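Local coordinates for microcin B17-processing protein McbD (Escherichia coli str. K-12 substr. MG1655, PDB 6GRH) that is needed to process the inactive precursor of the antibiotic peptide microcin B17 into its active form, and belongs to the YcaO family of cyclodehydratases, at residues M79-F92 / S118-A130. The protein carries 1 engineered substitution. Numbering follows the deposited sequence.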
ATOM      1  N   MET E  79      58.513  -5.493 -25.525  1.00 48.18           N
ATOM      2  CA  MET E  79      57.106  -5.556 -25.143  1.00 46.95           C
ATOM      3  C   MET E  79      56.278  -6.497 -26.024  1.00 45.89           C
ATOM      4  O   MET E  79      55.235  -6.987 -25.589  1.00 45.68           O
ATOM      5  CB  MET E  79      56.587  -4.112 -25.246  1.00 46.48           C
ATOM      6  CG  MET E  79      55.221  -3.776 -24.775  1.00 46.45           C
ATOM      7  SD  MET E  79      54.705  -2.151 -25.375  1.00 45.58           S
ATOM      8  CE  MET E  79      55.935  -1.100 -24.620  1.00 46.37           C
ATOM      9  N   MET E  80      56.719  -6.709 -27.257  1.00 46.07           N
ATOM     10  CA  MET E  80      55.961  -7.447 -28.256  1.00 45.73           C
ATOM     11  C   MET E  80      56.908  -8.050 -29.280  1.00 47.07           C
ATOM     12  O   MET E  80      58.102  -7.743 -29.250  1.00 48.40           O
ATOM     13  CB  MET E  80      54.958  -6.505 -28.945  1.00 44.76           C
ATOM     14  CG  MET E  80      55.565  -5.370 -29.766  1.00 45.14           C
ATOM     15  SD  MET E  80      54.344  -4.129 -30.277  1.00 43.55           S
ATOM     16  CE  MET E  80      54.154  -3.154 -28.780  1.00 43.35           C
ATOM     17  N   PRO E  81      56.394  -8.913 -30.185  1.00 47.54           N
ATOM     18  CA  PRO E  81      57.212  -9.392 -31.310  1.00 48.95           C
ATOM     19  C   PRO E  81      57.724  -8.284 -32.243  1.00 49.14           C
ATOM     20  O   PRO E  81      57.133  -7.209 -32.312  1.00 47.31           O
ATOM     21  CB  PRO E  81      56.257 -10.331 -32.062  1.00 48.72           C
ATOM     22  CG  PRO E  81      55.355 -10.854 -31.004  1.00 47.91           C
ATOM     23  CD  PRO E  81      55.146  -9.695 -30.065  1.00 47.17           C
ATOM     24  N   PRO E  82      58.802  -8.563 -32.991  1.00 50.71           N
ATOM     25  CA  PRO E  82      59.493  -7.510 -33.738  1.00 51.58           C
ATOM     26  C   PRO E  82      58.690  -6.799 -34.837  1.00 51.18           C
ATOM     27  O   PRO E  82      58.859  -5.587 -35.009  1.00 50.98           O
ATOM     28  CB  PRO E  82      60.713  -8.232 -34.338  1.00 53.27           C
ATOM     29  CG  PRO E  82      60.367  -9.680 -34.296  1.00 53.38           C
ATOM     30  CD  PRO E  82      59.489  -9.861 -33.101  1.00 51.89           C
ATOM     31  N   SER E  83      57.852  -7.517 -35.583  1.00 50.82           N
ATOM     32  CA  SER E  83      57.084  -6.867 -36.655  1.00 50.99           C
ATOM     33  C   SER E  83      55.917  -6.014 -36.106  1.00 48.79           C
ATOM     34  O   SER E  83      55.509  -5.057 -36.746  1.00 49.35           O
ATOM     35  CB  SER E  83      56.601  -7.881 -37.708  1.00 51.98           C
ATOM     36  OG  SER E  83      55.530  -8.664 -37.210  1.00 52.10           O
ATOM     37  N   ALA E  84      55.395  -6.336 -34.925  1.00 47.22           N
ATOM     38  CA  ALA E  84      54.433  -5.449 -34.256  1.00 45.47           C
ATOM     39  C   ALA E  84      55.132  -4.175 -33.751  1.00 45.50           C
ATOM     40  O   ALA E  84      54.636  -3.061 -33.937  1.00 44.14           O
ATOM     41  CB  ALA E  84      53.766  -6.176 -33.112  1.00 44.24           C
ATOM     42  N   ALA E  85      56.288  -4.356 -33.116  1.00 45.76           N
ATOM     43  CA  ALA E  85      57.076  -3.230 -32.619  1.00 46.34           C
ATOM     44  C   ALA E  85      57.456  -2.256 -33.761  1.00 46.90           C
ATOM     45  O   ALA E  85      57.426  -1.041 -33.571  1.00 46.87           O
ATOM     46  CB  ALA E  85      58.316  -3.735 -31.889  1.00 47.12           C
ATOM     47  N   LYS E  86      57.767  -2.794 -34.942  1.00 47.87           N
ATOM     48  CA  LYS E  86      58.101  -1.972 -36.118  1.00 48.84           C
ATOM     49  C   LYS E  86      56.903  -1.129 -36.597  1.00 47.95           C
ATOM     50  O   LYS E  86      57.059   0.059 -36.909  1.00 48.53           O
ATOM     51  CB  LYS E  86      58.633  -2.852 -37.262  1.00 49.90           C
ATOM     52  CG  LYS E  86      59.208  -2.095 -38.454  1.00 51.38           C
ATOM     53  N   ALA E  87      55.720  -1.738 -36.658  1.00 46.04           N
ATOM     54  CA  ALA E  87      54.506  -1.017 -37.028  1.00 45.10           C
ATOM     55  C   ALA E  87      54.143   0.103 -36.030  1.00 44.10           C
ATOM     56  O   ALA E  87      53.691   1.175 -36.438  1.00 43.63           O
ATOM     57  CB  ALA E  87      53.339  -1.986 -37.164  1.00 44.58           C
ATOM     58  N   PHE E  88      54.316  -0.149 -34.735  1.00 43.45           N
ATOM     59  CA  PHE E  88      54.111   0.909 -33.736  1.00 43.12           C
ATOM     60  C   PHE E  88      55.099   2.044 -33.944  1.00 44.46           C
ATOM     61  O   PHE E  88      54.695   3.214 -33.949  1.00 44.25           O
ATOM     62  CB  PHE E  88      54.173   0.386 -32.292  1.00 42.31           C
ATOM     63  CG  PHE E  88      52.868  -0.194 -31.803  1.00 41.13           C
ATOM     64  CD1 PHE E  88      51.837   0.645 -31.384  1.00 40.45           C
ATOM     65  CD2 PHE E  88      52.665  -1.567 -31.769  1.00 40.88           C
ATOM     66  CE1 PHE E  88      50.613   0.123 -30.942  1.00 39.39           C
ATOM     67  CE2 PHE E  88      51.447  -2.099 -31.318  1.00 40.31           C
ATOM     68  CZ  PHE E  88      50.428  -1.250 -30.901  1.00 39.15           C
ATOM     69  N   THR E  89      56.375   1.694 -34.142  1.00 45.50           N
ATOM     70  CA  THR E  89      57.429   2.686 -34.400  1.00 47.02           C
ATOM     71  C   THR E  89      57.068   3.582 -35.576  1.00 47.60           C
ATOM     72  O   THR E  89      57.225   4.784 -35.493  1.00 48.28           O
ATOM     73  CB  THR E  89      58.789   2.024 -34.695  1.00 48.20           C
ATOM     74  OG1 THR E  89      59.121   1.117 -33.633  1.00 47.95           O
ATOM     75  CG2 THR E  89      59.884   3.070 -34.829  1.00 49.85           C
ATOM     76  N   GLU E  90      56.577   2.984 -36.663  1.00 47.73           N
ATOM     77  CA  GLU E  90      56.169   3.747 -37.848  1.00 48.55           C
ATOM     78  C   GLU E  90      54.912   4.592 -37.591  1.00 47.06           C
ATOM     79  O   GLU E  90      54.788   5.681 -38.154  1.00 47.48           O
ATOM     80  CB  GLU E  90      55.997   2.824 -39.070  1.00 49.77           C
ATOM     81  CG  GLU E  90      57.310   2.180 -39.567  1.00 52.00           C
ATOM     82  CD  GLU E  90      58.471   3.158 -39.687  1.00 54.13           C
ATOM     83  OE1 GLU E  90      58.433   4.023 -40.583  1.00 56.01           O
ATOM     84  OE2 GLU E  90      59.440   3.086 -38.889  1.00 55.69           O
ATOM     85  N   ALA E  91      54.007   4.119 -36.729  1.00 44.68           N
ATOM     86  CA  ALA E  91      52.881   4.946 -36.283  1.00 43.47           C
ATOM     87  C   ALA E  91      53.368   6.137 -35.452  1.00 43.18           C
ATOM     88  O   ALA E  91      53.060   7.279 -35.776  1.00 42.91           O
ATOM     89  CB  ALA E  91      51.862   4.125 -35.493  1.00 41.85           C
ATOM     90  N   PHE E  92      54.141   5.859 -34.405  1.00 43.43           N
ATOM     91  CA  PHE E  92      54.655   6.913 -33.515  1.00 44.52           C
ATOM     92  C   PHE E  92      55.554   7.920 -34.242  1.00 45.70           C
ATOM     93  O   PHE E  92      55.496   9.116 -33.958  1.00 45.65           O
ATOM     94  CB  PHE E  92      55.441   6.329 -32.328  1.00 45.34           C
ATOM     95  CG  PHE E  92      54.593   5.670 -31.267  1.00 44.55           C
ATOM     96  CD1 PHE E  92      53.461   6.283 -30.756  1.00 44.45           C
ATOM     97  CD2 PHE E  92      54.968   4.437 -30.740  1.00 44.84           C
ATOM     98  CE1 PHE E  92      52.695   5.662 -29.769  1.00 43.34           C
ATOM     99  CE2 PHE E  92      54.218   3.819 -29.754  1.00 43.61           C
ATOM    100  CZ  PHE E  92      53.080   4.436 -29.266  1.00 43.08           C
ATOM    101  N   SER E 118      46.288 -14.596 -33.625  1.00 41.01           N
ATOM    102  CA  SER E 118      47.095 -15.710 -33.092  1.00 42.05           C
ATOM    103  C   SER E 118      46.851 -15.993 -31.601  1.00 42.22           C
ATOM    104  O   SER E 118      47.282 -17.032 -31.099  1.00 43.68           O
ATOM    105  CB  SER E 118      48.583 -15.414 -33.297  1.00 43.00           C
ATOM    106  OG  SER E 118      49.018 -14.412 -32.398  1.00 42.17           O
ATOM    107  N   LEU E 119      46.180 -15.067 -30.907  1.00 41.05           N
ATOM    108  CA  LEU E 119      46.055 -15.067 -29.445  1.00 41.26           C
ATOM    109  C   LEU E 119      47.392 -14.993 -28.692  1.00 42.07           C
ATOM    110  O   LEU E 119      47.423 -15.233 -27.486  1.00 41.73           O
ATOM    111  CB  LEU E 119      45.196 -16.247 -28.938  1.00 41.06           C
ATOM    112  CG  LEU E 119      43.847 -16.414 -29.649  1.00 41.05           C
ATOM    113  CD1 LEU E 119      43.060 -17.536 -28.989  1.00 41.13           C
ATOM    114  CD2 LEU E 119      43.056 -15.108 -29.651  1.00 40.34           C
ATOM    115  N   GLU E 120      48.461 -14.597 -29.381  1.00 42.92           N
ATOM    116  CA  GLU E 120      49.771 -14.456 -28.761  1.00 44.31           C
ATOM    117  C   GLU E 120      49.728 -13.288 -27.761  1.00 42.87           C
ATOM    118  O   GLU E 120      49.375 -12.159 -28.108  1.00 41.11           O
ATOM    119  CB  GLU E 120      50.868 -14.233 -29.817  1.00 46.29           C
ATOM    120  CG  GLU E 120      52.218 -13.816 -29.238  1.00 48.20           C
ATOM    121  CD  GLU E 120      53.364 -13.828 -30.241  1.00 50.26           C
ATOM    122  OE1 GLU E 120      53.132 -13.846 -31.468  1.00 52.25           O
ATOM    123  OE2 GLU E 120      54.523 -13.809 -29.789  1.00 51.84           O
ATOM    124  N   GLN E 121      50.088 -13.591 -26.524  1.00 42.70           N
ATOM    125  CA  GLN E 121      50.084 -12.610 -25.463  1.00 42.59           C
ATOM    126  C   GLN E 121      51.263 -11.667 -25.601  1.00 42.78           C
ATOM    127  O   GLN E 121      52.355 -12.076 -25.965  1.00 42.44           O
ATOM    128  CB  GLN E 121      50.142 -13.295 -24.110  1.00 43.16           C
ATOM    129  CG  GLN E 121      48.929 -14.169 -23.840  1.00 43.30           C
ATOM    130  CD  GLN E 121      48.910 -14.657 -22.416  1.00 43.76           C
ATOM    131  OE1 GLN E 121      48.725 -13.868 -21.499  1.00 44.19           O
ATOM    132  NE2 GLN E 121      49.119 -15.960 -22.218  1.00 44.79           N
ATOM    133  N   GLN E 122      51.017 -10.395 -25.310  1.00 41.86           N
ATOM    134  CA  GLN E 122      52.063  -9.378 -25.348  1.00 42.13           C
ATOM    135  C   GLN E 122      51.627  -8.156 -24.530  1.00 40.92           C
ATOM    136  O   GLN E 122      50.682  -8.233 -23.744  1.00 39.88           O
ATOM    137  CB  GLN E 122      52.370  -9.008 -26.804  1.00 42.56           C
ATOM    138  CG  GLN E 122      51.217  -8.387 -27.547  1.00 42.11           C
ATOM    139  CD  GLN E 122      51.670  -7.729 -28.828  1.00 43.39           C
ATOM    140  OE1 GLN E 122      51.982  -8.409 -29.797  1.00 44.71           O
ATOM    141  NE2 GLN E 122      51.721  -6.394 -28.835  1.00 43.57           N
ATOM    142  N   GLU E 123      52.337  -7.050 -24.690  1.00 41.42           N
ATOM    143  CA  GLU E 123      51.904  -5.776 -24.183  1.00 41.27           C
ATOM    144  C   GLU E 123      51.897  -4.736 -25.291  1.00 39.92           C
ATOM    145  O   GLU E 123      52.552  -4.893 -26.325  1.00 40.57           O
ATOM    146  CB  GLU E 123      52.793  -5.344 -23.015  1.00 43.32           C
ATOM    147  CG  GLU E 123      52.577  -6.170 -21.764  1.00 44.89           C
ATOM    148  CD  GLU E 123      53.656  -5.987 -20.724  1.00 47.47           C
ATOM    149  OE1 GLU E 123      54.849  -6.081 -21.064  1.00 51.02           O
ATOM    150  OE2 GLU E 123      53.310  -5.765 -19.548  1.00 50.09           O
ATOM    151  N   ILE E 124      51.127  -3.684 -25.069  1.00 37.65           N
ATOM    152  CA  ILE E 124      51.105  -2.543 -25.956  1.00 37.76           C
ATOM    153  C   ILE E 124      51.268  -1.284 -25.104  1.00 37.30           C
ATOM    154  O   ILE E 124      51.146  -1.357 -23.867  1.00 35.83           O
ATOM    155  CB  ILE E 124      49.833  -2.514 -26.823  1.00 38.08           C
ATOM    156  CG1 ILE E 124      48.566  -2.442 -25.968  1.00 37.28           C
ATOM    157  CG2 ILE E 124      49.798  -3.742 -27.739  1.00 38.65           C
ATOM    158  CD1 ILE E 124      47.306  -2.315 -26.802  1.00 37.33           C
ATOM    159  N   PRO E 125      51.587  -0.137 -25.745  1.00 37.49           N
ATOM    160  CA  PRO E 125      51.765   1.082 -24.961  1.00 37.16           C
ATOM    161  C   PRO E 125      50.496   1.548 -24.293  1.00 36.22           C
ATOM    162  O   PRO E 125      49.463   1.690 -24.949  1.00 35.71           O
ATOM    163  CB  PRO E 125      52.230   2.104 -25.997  1.00 38.08           C
ATOM    164  CG  PRO E 125      52.941   1.281 -27.000  1.00 38.75           C
ATOM    165  CD  PRO E 125      52.083   0.055 -27.126  1.00 38.22           C
ATOM    166  N   ALA E 126      50.603   1.795 -22.992  1.00 35.67           N
ATOM    167  CA  ALA E 126      49.494   2.271 -22.187  1.00 34.90           C
ATOM    168  C   ALA E 126      48.992   3.645 -22.632  1.00 34.84           C
ATOM    169  O   ALA E 126      47.782   3.937 -22.498  1.00 34.43           O
ATOM    170  CB  ALA E 126      49.901   2.319 -20.722  1.00 34.87           C
ATOM    171  N   VAL E 127      49.895   4.471 -23.174  1.00 34.99           N
ATOM    172  CA  VAL E 127      49.542   5.823 -23.616  1.00 34.84           C
ATOM    173  C   VAL E 127      48.409   5.855 -24.672  1.00 34.31           C
ATOM    174  O   VAL E 127      47.671   6.837 -24.781  1.00 33.25           O
ATOM    175  CB  VAL E 127      50.781   6.569 -24.128  1.00 36.17           C
ATOM    176  CG1 VAL E 127      51.223   6.043 -25.498  1.00 36.43           C
ATOM    177  CG2 VAL E 127      50.543   8.077 -24.147  1.00 36.29           C
ATOM    178  N   ILE E 128      48.285   4.781 -25.444  1.00 34.59           N
ATOM    179  CA  ILE E 128      47.216   4.672 -26.436  1.00 35.86           C
ATOM    180  C   ILE E 128      45.828   4.409 -25.796  1.00 34.85           C
ATOM    181  O   ILE E 128      44.809   4.819 -26.344  1.00 35.65           O
ATOM    182  CB  ILE E 128      47.560   3.592 -27.491  1.00 37.04           C
ATOM    183  CG1 ILE E 128      48.887   3.961 -28.165  1.00 38.61           C
ATOM    184  CG2 ILE E 128      46.463   3.482 -28.549  1.00 37.14           C
ATOM    185  CD1 ILE E 128      49.501   2.841 -28.964  1.00 39.80           C
ATOM    186  N   ILE E 129      45.818   3.756 -24.638  0.50 34.43           N
ATOM    187  CA  ILE E 129      44.606   3.222 -24.026  0.50 33.51           C
ATOM    188  C   ILE E 129      44.011   4.087 -22.919  0.50 33.19           C
ATOM    189  O   ILE E 129      42.798   4.260 -22.854  0.50 32.53           O
ATOM    190  CB  ILE E 129      44.890   1.801 -23.512  0.50 33.35           C
ATOM    191  CG1 ILE E 129      44.409   0.822 -24.574  0.50 33.25           C
ATOM    192  CG2 ILE E 129      44.198   1.539 -22.186  0.50 32.68           C
ATOM    193  CD1 ILE E 129      45.398  -0.258 -24.934  0.50 34.04           C
ATOM    194  N   ALA E 130      44.867   4.631 -22.062  1.00 33.57           N
ATOM    195  CA  ALA E 130      44.424   5.431 -20.923  1.00 33.93           C
ATOM    196  C   ALA E 130      44.026   6.853 -21.377  1.00 34.64           C
ATOM    197  O   ALA E 130      44.796   7.502 -22.060  1.00 35.02           O
ATOM    198  CB  ALA E 130      45.554   5.491 -19.907  1.00 33.83           C
TER
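Glu123 N donates to Met79 O at 3.0 Å, nearly straight at 161°, and this single backbone bond ties the end of helix 76-79, where the chain turns into helix 82-95, to strand 121-125. The arrangement is a worked example of alpha+beta packing in a YcaO domain, a helix laid on a strand of an antiparallel sheet: helix 82-92 and strand 121-125 run almost parallel, at 4°, with their axes 10.7 Å apart at closest approach. Beside the bond, Met79 extends along the strand, CG anti to the backbone N (chi1 -173°), which brings SD to 3.8 Å from Pro125 CD; its chain crosses that of Glu123 at about a right angle. Met80 lies against the amide of Gln122, with its CB 3.2 Å from NE2. The extended Gln122 side chain lets NE2 donate to Glu123 O, one residue on, from above the carbonyl plane, while Met80 CE reaches the same oxygen by van der Waals contact. Pro81, at the N-cap position, sets its ring CD near Gln122 OE1 and its CG near Glu120 OE2.

Farther along the helix the contact becomes wholly apolar. Phe88, one turn before Phe92, takes Pro125 CD over one face, 4.1 Å above the plane and offset toward the rim, and Ile128 CD1 at its edge, 3.5 Å from CE1. Phe92 instead presents its edge to Pro125 CG, so one proline ring serves both aromatics in different ways.

In the second shell, strand 108-115 pairs antiparallel with strand 121-125 through Gln122 and Ile124, Ala126 just past its end bonds to Lys109, and Phe108 meets the Phe92 ring with nearly parallel planes. The carboxylate of Glu123 forms a salt bridge with Lys74. Ile128 CD1 also touches the second ring, lying 3.9 Å from Phe92 CZ.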